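Local coordinates for ABC transporter substrate-binding protein (Rhizobium radiobacter, PDB 6TFX) that binds the opine mannopinic acid as the periplasmic solute-binding protein of an ABC transporter, probably delivering it to the membrane for import, at residues L6-A11 with I199-L204; E218-Q223 with K467-W472. All blocks are in the same frame, centred on the assembly; numbering follows the deposited sequence. Where two conformers were deposited one is given.

Overall arrangement
Interactions 1 and 2 lie on neighbouring strands of one mixed sheet and show pairing by main chain beside packing by side chains. Interaction 1 is a fully paired parallel join between strands 5-10 and 198-203, with a largely apolar face. Interaction 2 also touches this sheet, but at the entry to strand 221-223, the other neighbour of strand 5-10, where a turn after strand 454-467 meets it through one backbone bond, a small apolar patch and opposite charges that lie near each other without forming a salt bridge. Both are mainly buried, yet interaction 2 reaches the surface at K469. The two meet directly: S7 O lies 2.8 Å from D220 N, a probable hydrogen bond between strand 5-10 and the residue that leads into strand 221-223.

Interaction 1: L6-A11 with I199-L204; sequences LSMGVA and ISYRFL
The parallel strand pair of L6-V10 and I199-F203 is a regular piece of beta sheet, with axes 4.7 Å apart and L6 beside I199 at one end, V10 beside F203 at the other. Backbone bonds alternate between partners. S200 gives its N-H to L6 O and takes that of M8 on its own O; R202 repeats the pattern between M8 and V10, its O lying 2.9 Å from V10 N. The final bond, L204 N to V10 O, is the most bent of the five, with 152° at the hydrogen, where the second segment leaves its strand.

In this family 5 solute-binding protein the pair belongs to a mixed sheet, and helix 26-35 packs on the face carrying M8, V10, Y201 and F203. There V10 CG1 sits over one face of the Y201 ring, 4.0 Å from its centroid, a CH-pi contact, while CG2 comes to 3.6 Å from Y201 CE1. M8 makes an oblique Met-aromatic contact, SD lying 3.8 Å from Y201 CD2; its bend at chi3 (-61°) brings CE to 4.0 Å from Y201 CE2. The phenol oxygen is held by S27 OG of the covering helix. On the other face L204 CD1 packs 4.1 Å from G9 CA and lies 3.9 Å above the R202 guanidinium plane, over its centre, while R202 NH1 is salt-bridged to E218.

Interaction 2: E218-Q223 with K467-W472; sequences ELDVEQ and KNKLGW
K467 meets D220 through the backbone: K467 N donates to D220 O over 3.2 Å, a long bond. The K467 side chain then turns away, and its amine is hydrogen-bonded to N240 OD1. K467 also opens a type I beta turn, closed by L470 N on K467 O, which leads from the end of strand 454-467 into the short strand 470-471, beside V221. From this turn K469 reaches across D220 at about a right angle. Its CE comes to 3.8 Å from D220 OD1, but NZ stays 4.3 Å from that oxygen, beyond salt-bridge range; OD1 is instead bridged to K3, and OD2 accepts from S7 N. L470 has CG anti to its backbone N (chi1 175°). Its CD2 lies only 3.3 Å from V221 CG2, closer than normal van der Waals contact, so the exact spacing is doubtful. W472 adds CH2 at 4.1 Å from the same methyl, its NE1 bonded to D243 OD2. With no direct salt bridge, the contact probably rests on the D220 backbone bond together with apolar packing at V221, while K469 would add a diffuse electrostatic attraction to D220.

Interaction 1: L6-A11 with I199-L204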
loop_
_atom_site.group_PDB
_atom_site.type_symbol
_atom_site.label_atom_id
_atom_site.label_comp_id
_atom_site.label_asym_id
_atom_site.label_seq_id
_atom_site.Cartn_x
_atom_site.Cartn_y
_atom_site.Cartn_z
ATOM N N LEU A 6 -3.597 -18.601 16.179
ATOM C CA LEU A 6 -4.486 -17.854 15.283
ATOM C C LEU A 6 -4.282 -18.311 13.842
ATOM O O LEU A 6 -3.154 -18.331 13.359
ATOM C CB LEU A 6 -4.225 -16.339 15.382
ATOM C CG LEU A 6 -5.243 -15.411 14.686
ATOM C CD1 LEU A 6 -5.296 -14.068 15.365
ATOM C CD2 LEU A 6 -4.893 -15.189 13.223
ATOM N N SER A 7 -5.387 -18.675 13.148
ATOM C CA SER A 7 -5.324 -19.078 11.749
ATOM C C SER A 7 -6.021 -17.974 10.945
ATOM O O SER A 7 -7.151 -17.575 11.275
ATOM C CB SER A 7 -6.002 -20.421 11.498
ATOM O OG SER A 7 -5.278 -21.461 12.133
ATOM N N MET A 8 -5.361 -17.492 9.886
ATOM C CA MET A 8 -5.942 -16.452 9.031
ATOM C C MET A 8 -5.815 -16.790 7.560
ATOM O O MET A 8 -4.777 -17.301 7.144
ATOM C CB MET A 8 -5.384 -15.069 9.340
ATOM C CG MET A 8 -3.899 -14.971 9.304
ATOM S SD MET A 8 -3.330 -13.377 9.995
ATOM C CE MET A 8 -4.066 -12.239 8.906
ATOM N N GLY A 9 -6.879 -16.525 6.803
ATOM C CA GLY A 9 -6.924 -16.821 5.377
ATOM C C GLY A 9 -6.874 -15.526 4.602
ATOM O O GLY A 9 -7.662 -14.621 4.881
ATOM N N VAL A 10 -5.943 -15.428 3.637
ATOM C CA VAL A 10 -5.728 -14.194 2.882
ATOM C C VAL A 10 -5.842 -14.395 1.393
ATOM O O VAL A 10 -5.700 -15.515 0.904
ATOM C CB VAL A 10 -4.391 -13.503 3.260
ATOM C CG1 VAL A 10 -4.256 -13.351 4.788
ATOM C CG2 VAL A 10 -3.191 -14.258 2.685
ATOM N N ALA A 11 -6.087 -13.283 0.668
ATOM C CA ALA A 11 -6.220 -13.286 -0.791
ATOM C C ALA A 11 -4.831 -13.091 -1.383
ATOM O O ALA A 11 -4.462 -11.997 -1.820
ATOM C CB ALA A 11 -7.155 -12.175 -1.242
ATOM N N ILE A 199 0.847 -18.030 14.570
ATOM C CA ILE A 199 -0.032 -17.537 13.518
ATOM C C ILE A 199 0.167 -18.472 12.329
ATOM O O ILE A 199 1.305 -18.668 11.890
ATOM C CB ILE A 199 0.225 -16.070 13.093
ATOM C CG1 ILE A 199 0.105 -15.094 14.296
ATOM C CG2 ILE A 199 -0.718 -15.648 11.939
ATOM C CD1 ILE A 199 0.722 -13.708 13.994
ATOM N N SER A 200 -0.928 -19.048 11.823
ATOM C CA SER A 200 -0.900 -19.859 10.602
ATOM C C SER A 200 -1.533 -18.943 9.550
ATOM O O SER A 200 -2.735 -18.663 9.596
ATOM C CB SER A 200 -1.694 -21.154 10.778
ATOM O OG SER A 200 -1.692 -21.877 9.554
ATOM N N TYR A 201 -0.691 -18.385 8.673
ATOM C CA TYR A 201 -1.077 -17.400 7.667
ATOM C C TYR A 201 -1.263 -18.162 6.369
ATOM O O TYR A 201 -0.290 -18.546 5.722
ATOM C CB TYR A 201 0.038 -16.361 7.587
ATOM C CG TYR A 201 -0.254 -15.161 6.717
ATOM C CD1 TYR A 201 0.093 -15.155 5.371
ATOM C CD2 TYR A 201 -0.791 -13.998 7.260
ATOM C CE1 TYR A 201 -0.100 -14.027 4.579
ATOM C CE2 TYR A 201 -0.967 -12.848 6.482
ATOM C CZ TYR A 201 -0.644 -12.877 5.135
ATOM O OH TYR A 201 -0.815 -11.765 4.350
ATOM N N ARG A 202 -2.524 -18.435 6.039
ATOM C CA ARG A 202 -2.909 -19.285 4.909
ATOM C C ARG A 202 -3.200 -18.547 3.613
ATOM O O ARG A 202 -4.013 -17.618 3.606
ATOM C CB ARG A 202 -4.117 -20.147 5.290
ATOM C CG ARG A 202 -3.807 -21.186 6.368
ATOM C CD ARG A 202 -4.969 -22.140 6.597
ATOM N NE ARG A 202 -5.297 -22.927 5.404
ATOM C CZ ARG A 202 -6.456 -23.556 5.215
ATOM N NH1 ARG A 202 -7.406 -23.508 6.142
ATOM N NH2 ARG A 202 -6.674 -24.235 4.097
ATOM N N PHE A 203 -2.594 -19.029 2.509
ATOM C CA PHE A 203 -2.794 -18.480 1.167
ATOM C C PHE A 203 -4.034 -19.117 0.561
ATOM O O PHE A 203 -4.041 -20.317 0.254
ATOM C CB PHE A 203 -1.554 -18.717 0.300
ATOM C CG PHE A 203 -0.354 -17.984 0.850
ATOM C CD1 PHE A 203 -0.347 -16.598 0.934
ATOM C CD2 PHE A 203 0.772 -18.679 1.275
ATOM C CE1 PHE A 203 0.757 -15.920 1.452
ATOM C CE2 PHE A 203 1.879 -18.001 1.781
ATOM C CZ PHE A 203 1.859 -16.627 1.882
ATOM N N LEU A 204 -5.134 -18.360 0.543
ATOM C CA LEU A 204 -6.410 -18.872 0.038
ATOM C C LEU A 204 -6.981 -17.850 -0.913
ATOM O O LEU A 204 -7.967 -17.174 -0.597
ATOM C CB LEU A 204 -7.392 -19.177 1.201
ATOM C CG LEU A 204 -7.028 -20.379 2.076
ATOM C CD1 LEU A 204 -7.735 -20.316 3.411
ATOM C CD2 LEU A 204 -7.374 -21.712 1.374
#

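Interaction 2: E218-Q223 with K467-W472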
loop_
_atom_site.group_PDB
_atom_site.type_symbol
_atom_site.label_atom_id
_atom_site.label_comp_id
_atom_site.label_asym_id
_atom_site.label_seq_id
_atom_site.Cartn_x
_atom_site.Cartn_y
_atom_site.Cartn_z
ATOM N N GLU A 218 -12.130 -23.398 10.370
ATOM C CA GLU A 218 -10.691 -23.594 10.130
ATOM C C GLU A 218 -9.929 -22.267 10.310
ATOM O O GLU A 218 -8.725 -22.279 10.574
ATOM C CB GLU A 218 -10.423 -24.083 8.696
ATOM C CG GLU A 218 -10.870 -25.499 8.389
ATOM C CD GLU A 218 -10.812 -25.860 6.916
ATOM O OE1 GLU A 218 -9.872 -25.412 6.218
ATOM O OE2 GLU A 218 -11.719 -26.596 6.462
ATOM N N LEU A 219 -10.618 -21.134 10.102
ATOM C CA LEU A 219 -9.993 -19.809 10.191
ATOM C C LEU A 219 -10.629 -18.967 11.266
ATOM O O LEU A 219 -11.854 -18.936 11.396
ATOM C CB LEU A 219 -10.105 -19.034 8.843
ATOM C CG LEU A 219 -9.571 -19.690 7.568
ATOM C CD1 LEU A 219 -9.958 -18.874 6.329
ATOM C CD2 LEU A 219 -8.068 -19.890 7.637
ATOM N N ASP A 220 -9.805 -18.219 11.992
ATOM C CA ASP A 220 -10.309 -17.261 12.965
ATOM C C ASP A 220 -10.528 -15.905 12.283
ATOM O O ASP A 220 -11.303 -15.075 12.769
ATOM C CB ASP A 220 -9.302 -17.111 14.101
ATOM C CG ASP A 220 -9.024 -18.444 14.770
ATOM O OD1 ASP A 220 -9.972 -19.021 15.360
ATOM O OD2 ASP A 220 -7.857 -18.924 14.687
ATOM N N VAL A 221 -9.794 -15.662 11.193
ATOM C CA VAL A 221 -9.859 -14.407 10.433
ATOM C C VAL A 221 -9.823 -14.741 8.962
ATOM O O VAL A 221 -9.038 -15.590 8.547
ATOM C CB VAL A 221 -8.642 -13.489 10.772
ATOM C CG1 VAL A 221 -8.611 -12.219 9.903
ATOM C CG2 VAL A 221 -8.620 -13.121 12.240
ATOM N N GLU A 222 -10.608 -14.017 8.155
ATOM C CA GLU A 222 -10.518 -14.183 6.711
ATOM C C GLU A 222 -10.632 -12.850 6.009
ATOM O O GLU A 222 -11.421 -11.988 6.423
ATOM C CB GLU A 222 -11.530 -15.188 6.152
ATOM C CG GLU A 222 -12.960 -14.673 6.089
ATOM C CD GLU A 222 -13.846 -15.242 4.996
ATOM O OE1 GLU A 222 -15.082 -15.187 5.167
ATOM O OE2 GLU A 222 -13.318 -15.730 3.972
ATOM N N GLN A 223 -9.821 -12.667 4.979
ATOM C CA GLN A 223 -9.928 -11.466 4.157
ATOM C C GLN A 223 -11.237 -11.559 3.375
ATOM O O GLN A 223 -11.617 -12.641 2.889
ATOM C CB GLN A 223 -8.746 -11.377 3.192
ATOM C CG GLN A 223 -8.720 -10.072 2.391
ATOM C CD GLN A 223 -7.428 -9.872 1.658
ATOM O OE1 GLN A 223 -6.497 -10.692 1.729
ATOM N NE2 GLN A 223 -7.328 -8.738 0.940
ATOM N N LYS A 467 -13.991 -13.939 14.063
ATOM C CA LYS A 467 -14.939 -14.459 15.031
ATOM C C LYS A 467 -14.906 -13.496 16.232
ATOM O O LYS A 467 -13.834 -12.954 16.525
ATOM C CB LYS A 467 -14.540 -15.893 15.426
ATOM C CG LYS A 467 -14.660 -16.916 14.274
ATOM C CD LYS A 467 -16.119 -17.193 13.908
ATOM C CE LYS A 467 -16.244 -17.992 12.634
ATOM N NZ LYS A 467 -17.660 -18.109 12.209
ATOM N N ASN A 468 -16.055 -13.260 16.919
ATOM C CA ASN A 468 -16.044 -12.312 18.041
ATOM C C ASN A 468 -15.248 -12.814 19.268
ATOM O O ASN A 468 -15.076 -12.054 20.220
ATOM C CB ASN A 468 -17.454 -11.846 18.440
ATOM C CG ASN A 468 -18.359 -12.914 18.984
ATOM O OD1 ASN A 468 -18.011 -14.101 19.071
ATOM N ND2 ASN A 468 -19.562 -12.507 19.346
ATOM N N LYS A 469 -14.743 -14.070 19.232
ATOM C CA LYS A 469 -13.889 -14.616 20.292
ATOM C C LYS A 469 -12.478 -13.998 20.177
ATOM O O LYS A 469 -11.683 -14.130 21.101
ATOM C CB LYS A 469 -13.813 -16.152 20.212
ATOM C CG LYS A 469 -13.176 -16.724 18.944
ATOM C CD LYS A 469 -13.148 -18.253 18.993
ATOM C CE LYS A 469 -12.974 -18.871 17.627
ATOM N NZ LYS A 469 -13.410 -20.294 17.613
ATOM N N LEU A 470 -12.147 -13.384 19.025
ATOM C CA LEU A 470 -10.816 -12.802 18.849
ATOM C C LEU A 470 -10.879 -11.329 19.238
ATOM O O LEU A 470 -11.791 -10.639 18.808
ATOM C CB LEU A 470 -10.394 -12.937 17.369
ATOM C CG LEU A 470 -9.050 -12.257 16.962
ATOM C CD1 LEU A 470 -7.864 -12.823 17.748
ATOM C CD2 LEU A 470 -8.792 -12.439 15.504
ATOM N N GLY A 471 -9.935 -10.877 20.065
ATOM C CA GLY A 471 -9.825 -9.479 20.455
ATOM C C GLY A 471 -8.520 -8.897 19.937
ATOM O O GLY A 471 -7.456 -9.521 20.087
ATOM N N TRP A 472 -8.571 -7.718 19.284
ATOM C CA TRP A 472 -7.336 -7.125 18.777
ATOM C C TRP A 472 -6.472 -6.519 19.888
ATOM O O TRP A 472 -5.255 -6.438 19.733
ATOM C CB TRP A 472 -7.620 -6.025 17.745
ATOM C CG TRP A 472 -8.399 -6.461 16.535
ATOM C CD1 TRP A 472 -9.567 -5.923 16.085
ATOM C CD2 TRP A 472 -8.019 -7.463 15.577
ATOM N NE1 TRP A 472 -9.961 -6.547 14.921
ATOM C CE2 TRP A 472 -9.024 -7.490 14.579
ATOM C CE3 TRP A 472 -6.923 -8.338 15.456
ATOM C CZ2 TRP A 472 -8.979 -8.378 13.491
ATOM C CZ3 TRP A 472 -6.895 -9.237 14.392
ATOM C CH2 TRP A 472 -7.920 -9.254 13.431
#